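Local coordinates for protein ICChI, a glycosylated chitinase (Ipomoea carnea, PDB 6IDN) that hydrolyses chitin and also shows lysozyme activity, as a glycosylated plant chitinase with a TIM-barrel fold of glycosyl hydrolase family 18, at residues D23-I28 and W256-D261; Y178-F183 and G252-S257. All coordinates share one frame; numbering follows the deposited sequence.

Contact 1: residues D23-I28 and W256-D261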
loop_
_atom_site.group_PDB
_atom_site.type_symbol
_atom_site.label_atom_id
_atom_site.label_comp_id
_atom_site.label_asym_id
_atom_site.label_seq_id
_atom_site.Cartn_x
_atom_site.Cartn_y
_atom_site.Cartn_z
ATOM N N ASP A 23 -1.337 -1.974 -18.040
ATOM C CA ASP A 23 -1.698 -3.378 -17.884
ATOM C C ASP A 23 -0.624 -4.160 -17.126
ATOM O O ASP A 23 -0.605 -5.392 -17.157
ATOM C CB ASP A 23 -2.006 -4.016 -19.246
ATOM C CG ASP A 23 -3.250 -3.427 -19.880
ATOM O OD1 ASP A 23 -4.233 -3.214 -19.142
ATOM O OD2 ASP A 23 -3.250 -3.164 -21.102
ATOM N N ASP A 24 0.264 -3.447 -16.429
ATOM C CA ASP A 24 1.291 -4.074 -15.604
ATOM C C ASP A 24 0.858 -4.272 -14.162
ATOM O O ASP A 24 1.480 -5.073 -13.451
ATOM C CB ASP A 24 2.575 -3.231 -15.610
ATOM C CG ASP A 24 3.388 -3.411 -16.877
ATOM O OD1 ASP A 24 3.097 -4.349 -17.648
ATOM O OD2 ASP A 24 4.322 -2.612 -17.111
ATOM N N TYR A 25 -0.174 -3.564 -13.704
ATOM C CA TYR A 25 -0.509 -3.521 -12.285
ATOM C C TYR A 25 -1.872 -4.140 -12.019
ATOM O O TYR A 25 -2.834 -3.925 -12.769
ATOM C CB TYR A 25 -0.492 -2.089 -11.756
ATOM C CG TYR A 25 0.695 -1.292 -12.233
ATOM C CD1 TYR A 25 1.991 -1.717 -11.970
ATOM C CD2 TYR A 25 0.525 -0.120 -12.978
ATOM C CE1 TYR A 25 3.081 -0.992 -12.402
ATOM C CE2 TYR A 25 1.617 0.611 -13.407
ATOM C CZ TYR A 25 2.891 0.173 -13.125
ATOM O OH TYR A 25 3.981 0.892 -13.551
ATOM N N ASP A 26 -1.931 -4.921 -10.952
ATOM C CA ASP A 26 -3.171 -5.499 -10.472
ATOM C C ASP A 26 -3.765 -4.742 -9.301
ATOM O O ASP A 26 -4.959 -4.905 -9.038
ATOM C CB ASP A 26 -2.927 -6.948 -10.049
ATOM C CG ASP A 26 -2.310 -7.762 -11.152
ATOM O OD1 ASP A 26 -3.079 -8.269 -12.018
ATOM O OD2 ASP A 26 -1.063 -7.862 -11.197
ATOM N N ILE A 27 -2.955 -3.945 -8.599
ATOM C CA ILE A 27 -3.362 -3.155 -7.433
ATOM C C ILE A 27 -2.673 -1.800 -7.505
ATOM O O ILE A 27 -1.473 -1.726 -7.788
ATOM C CB ILE A 27 -2.989 -3.855 -6.109
ATOM C CG1 ILE A 27 -3.645 -5.234 -6.056
ATOM C CG2 ILE A 27 -3.427 -3.021 -4.938
ATOM C CD1 ILE A 27 -3.105 -6.121 -4.968
ATOM N N ILE A 28 -3.425 -0.729 -7.259
ATOM C CA ILE A 28 -2.871 0.622 -7.180
ATOM C C ILE A 28 -3.093 1.126 -5.769
ATOM O O ILE A 28 -4.237 1.201 -5.312
ATOM C CB ILE A 28 -3.527 1.599 -8.171
ATOM C CG1 ILE A 28 -3.682 0.980 -9.560
ATOM C CG2 ILE A 28 -2.737 2.921 -8.231
ATOM C CD1 ILE A 28 -2.393 0.794 -10.281
ATOM N N TRP A 256 7.588 0.603 -5.278
ATOM C CA TRP A 256 7.649 2.036 -5.017
ATOM C C TRP A 256 8.529 2.647 -6.103
ATOM O O TRP A 256 9.733 2.390 -6.124
ATOM C CB TRP A 256 8.252 2.275 -3.633
ATOM C CG TRP A 256 8.442 3.714 -3.342
ATOM C CD1 TRP A 256 9.617 4.419 -3.394
ATOM C CD2 TRP A 256 7.425 4.650 -2.979
ATOM N NE1 TRP A 256 9.386 5.741 -3.079
ATOM C CE2 TRP A 256 8.051 5.908 -2.819
ATOM C CE3 TRP A 256 6.047 4.548 -2.753
ATOM C CZ2 TRP A 256 7.345 7.051 -2.447
ATOM C CZ3 TRP A 256 5.346 5.694 -2.401
ATOM C CH2 TRP A 256 5.997 6.921 -2.242
ATOM N N SER A 257 7.970 3.447 -7.027
ATOM C CA SER A 257 6.575 3.871 -7.181
ATOM C C SER A 257 6.342 4.062 -8.689
ATOM O O SER A 257 7.256 3.856 -9.482
ATOM C CB SER A 257 6.314 5.170 -6.431
ATOM O OG SER A 257 6.971 6.250 -7.098
ATOM N N LYS A 258 5.140 4.485 -9.089
ATOM C CA LYS A 258 4.865 4.657 -10.516
ATOM C C LYS A 258 5.855 5.623 -11.163
ATOM O O LYS A 258 6.294 5.404 -12.301
ATOM C CB LYS A 258 3.428 5.143 -10.720
ATOM C CG LYS A 258 3.071 5.511 -12.173
ATOM C CD LYS A 258 3.260 4.327 -13.126
ATOM C CE LYS A 258 2.739 4.659 -14.536
ATOM N NZ LYS A 258 3.513 5.744 -15.195
ATOM N N TYR A 259 6.234 6.682 -10.442
ATOM C CA TYR A 259 7.107 7.701 -11.019
ATOM C C TYR A 259 8.443 7.121 -11.463
ATOM O O TYR A 259 9.034 7.612 -12.432
ATOM C CB TYR A 259 7.341 8.832 -10.017
ATOM C CG TYR A 259 8.262 9.912 -10.546
ATOM C CD1 TYR A 259 7.827 10.793 -11.527
ATOM C CD2 TYR A 259 9.560 10.047 -10.070
ATOM C CE1 TYR A 259 8.661 11.781 -12.021
ATOM C CE2 TYR A 259 10.405 11.034 -10.562
ATOM C CZ TYR A 259 9.948 11.895 -11.532
ATOM O OH TYR A 259 10.780 12.880 -12.023
ATOM N N TYR A 260 8.925 6.083 -10.780
ATOM C CA TYR A 260 10.234 5.497 -11.043
ATOM C C TYR A 260 10.170 4.237 -11.889
ATOM O O TYR A 260 11.221 3.665 -12.201
ATOM C CB TYR A 260 10.950 5.190 -9.720
ATOM C CG TYR A 260 11.192 6.438 -8.897
ATOM C CD1 TYR A 260 12.187 7.338 -9.249
ATOM C CD2 TYR A 260 10.398 6.734 -7.796
ATOM C CE1 TYR A 260 12.398 8.490 -8.512
ATOM C CE2 TYR A 260 10.602 7.895 -7.053
ATOM C CZ TYR A 260 11.607 8.759 -7.413
ATOM O OH TYR A 260 11.822 9.915 -6.689
ATOM N N ASP A 261 8.972 3.798 -12.273
ATOM C CA ASP A 261 8.782 2.542 -12.998
ATOM C C ASP A 261 8.671 2.827 -14.495
ATOM O O ASP A 261 7.596 2.784 -15.092
ATOM C CB ASP A 261 7.545 1.814 -12.463
ATOM C CG ASP A 261 7.379 0.427 -13.059
ATOM O OD1 ASP A 261 8.375 -0.116 -13.587
ATOM O OD2 ASP A 261 6.248 -0.107 -13.017
#
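OD2 of D261 takes a hydrogen bond from the phenol of Y25, with OH and OD2 2.5 Å apart. It is also hydrogen-bonded to S265, just beyond the 256-261 segment, so two hydroxyl groups grip one carboxylate oxygen. The phenol reaches OD2 from the anti side, 34° out of the carboxylate plane. Relative to the ring, OD2 lies at the edge and in plane, and it comes within 3.3 Å of Y25 CE1. Ring and carboxylate planes are turned 58° against each other. The two side chains approach from opposite directions: D261 carries its CG anti to the backbone N (chi1 -173°) and holds the carboxylate out to the phenol.

K258 adds a van der Waals touch. Its aliphatic chain crosses the tyrosine at about a right angle, with CD 3.5 Å from Y25 OH. Bends at chi2 and chi4 carry the amine past the phenol, and NZ hydrogen-bonds to the backbone O of E13. D24 CB lies over one face of the Y25 ring, 3.9 Å above its plane and toward the rim.

The contact ties the loop that leads into strand 27-36 to the short 3-10 turn after strand 250-256. Strand 2-7 lies between those two strands in the barrel, and its I5 touches both Y25 and D261. D24 OD2 stands 5.2 Å from D261 OD2, and S265 OG is hydrogen-bonded to both. The phenol donor would probably favour an ionised D261, while D24 so close by would work against it.

Contact 2: residues Y178-F183 and G252-S257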
loop_
_atom_site.group_PDB
_atom_site.type_symbol
_atom_site.label_atom_id
_atom_site.label_comp_id
_atom_site.label_asym_id
_atom_site.label_seq_id
_atom_site.Cartn_x
_atom_site.Cartn_y
_atom_site.Cartn_z
ATOM N N TYR A 178 -3.424 -8.284 2.409
ATOM C CA TYR A 178 -2.161 -8.092 1.714
ATOM C C TYR A 178 -1.155 -7.533 2.694
ATOM O O TYR A 178 -1.487 -6.651 3.482
ATOM C CB TYR A 178 -2.298 -7.092 0.530
ATOM C CG TYR A 178 -3.314 -7.488 -0.520
ATOM C CD1 TYR A 178 -4.635 -7.085 -0.395
ATOM C CD2 TYR A 178 -2.956 -8.262 -1.605
ATOM C CE1 TYR A 178 -5.565 -7.449 -1.304
ATOM C CE2 TYR A 178 -3.905 -8.624 -2.550
ATOM C CZ TYR A 178 -5.210 -8.215 -2.374
ATOM O OH TYR A 178 -6.192 -8.539 -3.279
ATOM N N VAL A 179 0.076 -8.018 2.629
ATOM C CA VAL A 179 1.186 -7.384 3.358
ATOM C C VAL A 179 2.336 -7.333 2.357
ATOM O O VAL A 179 2.774 -8.376 1.865
ATOM C CB VAL A 179 1.607 -8.138 4.633
ATOM C CG1 VAL A 179 2.863 -7.473 5.209
ATOM C CG2 VAL A 179 0.462 -8.105 5.659
ATOM N N TRP A 180 2.789 -6.126 1.994
ATOM C CA TRP A 180 3.960 -5.957 1.134
ATOM C C TRP A 180 5.101 -5.483 2.006
ATOM O O TRP A 180 5.077 -4.360 2.508
ATOM C CB TRP A 180 3.699 -4.984 -0.020
ATOM C CG TRP A 180 2.617 -3.970 0.200
ATOM C CD1 TRP A 180 2.689 -2.840 0.961
ATOM C CD2 TRP A 180 1.331 -3.966 -0.405
ATOM N NE1 TRP A 180 1.510 -2.140 0.889
ATOM C CE2 TRP A 180 0.671 -2.796 0.037
ATOM C CE3 TRP A 180 0.676 -4.822 -1.303
ATOM C CZ2 TRP A 180 -0.611 -2.487 -0.338
ATOM C CZ3 TRP A 180 -0.639 -4.490 -1.695
ATOM C CH2 TRP A 180 -1.246 -3.332 -1.200
ATOM N N VAL A 181 6.094 -6.338 2.189
ATOM C CA VAL A 181 7.228 -6.052 3.062
ATOM C C VAL A 181 8.258 -5.257 2.276
ATOM O O VAL A 181 8.692 -5.681 1.198
ATOM C CB VAL A 181 7.833 -7.347 3.617
ATOM C CG1 VAL A 181 8.944 -7.005 4.587
ATOM C CG2 VAL A 181 6.755 -8.197 4.287
ATOM N N GLN A 182 8.638 -4.094 2.800
ATOM C CA GLN A 182 9.527 -3.187 2.077
ATOM C C GLN A 182 10.970 -3.612 2.290
ATOM O O GLN A 182 11.565 -3.332 3.327
ATOM C CB GLN A 182 9.312 -1.739 2.519
ATOM C CG GLN A 182 7.939 -1.138 2.169
ATOM C CD GLN A 182 7.624 0.132 2.960
ATOM O OE1 GLN A 182 8.214 0.380 3.995
ATOM N NE2 GLN A 182 6.675 0.915 2.478
ATOM N N PHE A 183 11.536 -4.259 1.278
ATOM C CA PHE A 183 12.940 -4.672 1.306
ATOM C C PHE A 183 13.777 -3.585 0.630
ATOM O O PHE A 183 14.363 -3.764 -0.436
ATOM C CB PHE A 183 13.101 -6.035 0.634
ATOM C CG PHE A 183 12.680 -7.177 1.502
ATOM C CD1 PHE A 183 13.571 -7.721 2.394
ATOM C CD2 PHE A 183 11.377 -7.650 1.477
ATOM C CE1 PHE A 183 13.188 -8.777 3.226
ATOM C CE2 PHE A 183 10.994 -8.697 2.308
ATOM C CZ PHE A 183 11.902 -9.249 3.183
ATOM N N GLY A 252 3.092 -11.793 -4.859
ATOM C CA GLY A 252 3.666 -11.015 -5.939
ATOM C C GLY A 252 4.679 -10.004 -5.461
ATOM O O GLY A 252 5.304 -10.204 -4.414
ATOM N N VAL A 253 4.819 -8.911 -6.210
ATOM C CA VAL A 253 5.791 -7.850 -5.957
ATOM C C VAL A 253 5.045 -6.526 -5.840
ATOM O O VAL A 253 4.130 -6.250 -6.621
ATOM C CB VAL A 253 6.832 -7.778 -7.097
ATOM C CG1 VAL A 253 7.694 -6.502 -7.010
ATOM C CG2 VAL A 253 7.693 -9.038 -7.124
ATOM N N MET A 254 5.438 -5.704 -4.870
ATOM C CA MET A 254 4.966 -4.330 -4.765
ATOM C C MET A 254 6.102 -3.402 -5.158
ATOM O O MET A 254 7.268 -3.678 -4.869
ATOM C CB MET A 254 4.476 -4.007 -3.345
ATOM C CG MET A 254 4.101 -2.533 -3.104
ATOM S SD MET A 254 5.561 -1.492 -2.748
ATOM C CE MET A 254 5.743 -1.741 -0.985
ATOM N N LEU A 255 5.770 -2.315 -5.847
ATOM C CA LEU A 255 6.782 -1.401 -6.347
ATOM C C LEU A 255 6.539 0.006 -5.826
ATOM O O LEU A 255 5.433 0.543 -5.943
ATOM C CB LEU A 255 6.798 -1.384 -7.878
ATOM C CG LEU A 255 7.257 -2.682 -8.534
ATOM C CD1 LEU A 255 7.108 -2.560 -10.057
ATOM C CD2 LEU A 255 8.692 -2.972 -8.175
ATOM N N TRP A 256 7.588 0.603 -5.278
ATOM C CA TRP A 256 7.649 2.036 -5.017
ATOM C C TRP A 256 8.529 2.647 -6.103
ATOM O O TRP A 256 9.733 2.390 -6.124
ATOM C CB TRP A 256 8.252 2.275 -3.633
ATOM C CG TRP A 256 8.442 3.714 -3.342
ATOM C CD1 TRP A 256 9.617 4.419 -3.394
ATOM C CD2 TRP A 256 7.425 4.650 -2.979
ATOM N NE1 TRP A 256 9.386 5.741 -3.079
ATOM C CE2 TRP A 256 8.051 5.908 -2.819
ATOM C CE3 TRP A 256 6.047 4.548 -2.753
ATOM C CZ2 TRP A 256 7.345 7.051 -2.447
ATOM C CZ3 TRP A 256 5.346 5.694 -2.401
ATOM C CH2 TRP A 256 5.997 6.921 -2.242
ATOM N N SER A 257 7.970 3.447 -7.027
ATOM C CA SER A 257 6.575 3.871 -7.181
ATOM C C SER A 257 6.342 4.062 -8.689
ATOM O O SER A 257 7.256 3.856 -9.482
ATOM C CB SER A 257 6.314 5.170 -6.431
ATOM O OG SER A 257 6.971 6.250 -7.098
#
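W180 and M254 meet in the interior of the TIM barrel, from strands 178-182 and 250-256, which run parallel. The strands are not neighbours in the sheet, since strand 213-219 runs between them. W180 and M254 lie nearest each other across the segments, their CA atoms 6.2 Å apart, and no hydrogen bond joins the two segments.

The apolar packing is closest at the base of the side chains, where W180 CB lies 3.6 Å from M254 CB. Farther out, M254 CE touches Q182 CG at 3.9 Å. M254 reaches both partners because its chain bends at chi2 (-82°) and chi3 (-85°).

The aromatic part is a CH-pi contact. M254 CG sits over one face of the indole, 4.2 Å from the centroid of the five-membered ring and 24° off its normal. The sulfur adds a looser Met-aromatic contact, with SD oblique to the same ring and 5.2 Å from its centroid. The two side chains cross at about a right angle.

The polar ends turn to another strand, 121-126. W180 NE1 makes a weak hydrogen bond to D123, and Q182 NE2 makes a weak one to D125. These acids lie in the DxDxE sequence that carries the catalytic glutamate in family 18 chitinases. With an alanine at W180, M254 CG would probably lose the indole face it packs on, and D123 its weak bond from the ring N-H. On the methionine side, the terminal methyl completes the contact, with CE 3.8 Å from W180 CD1.

The centres of contacts 1 and 2 lie about 11 Å apart, and both reach the same barrel sheet. Along the chain 23-28 comes first, then 178-183, and both contacts end on one continuous run, 252-261, sharing W256 and S257. Strand 250-256 supplies the inward-facing side of contact 2, and the loop after it supplies contact 1. The two also touch directly: I27 CD1 packs 3.6 Å from Y178 CE2, and D261 OD2 lies 3.9 Å from L255 CD1. Strand 250-256 pairs with strand 2-7 on one side and 213-219 on the other, so this last strand closes the barrel, joined to its early and later parts.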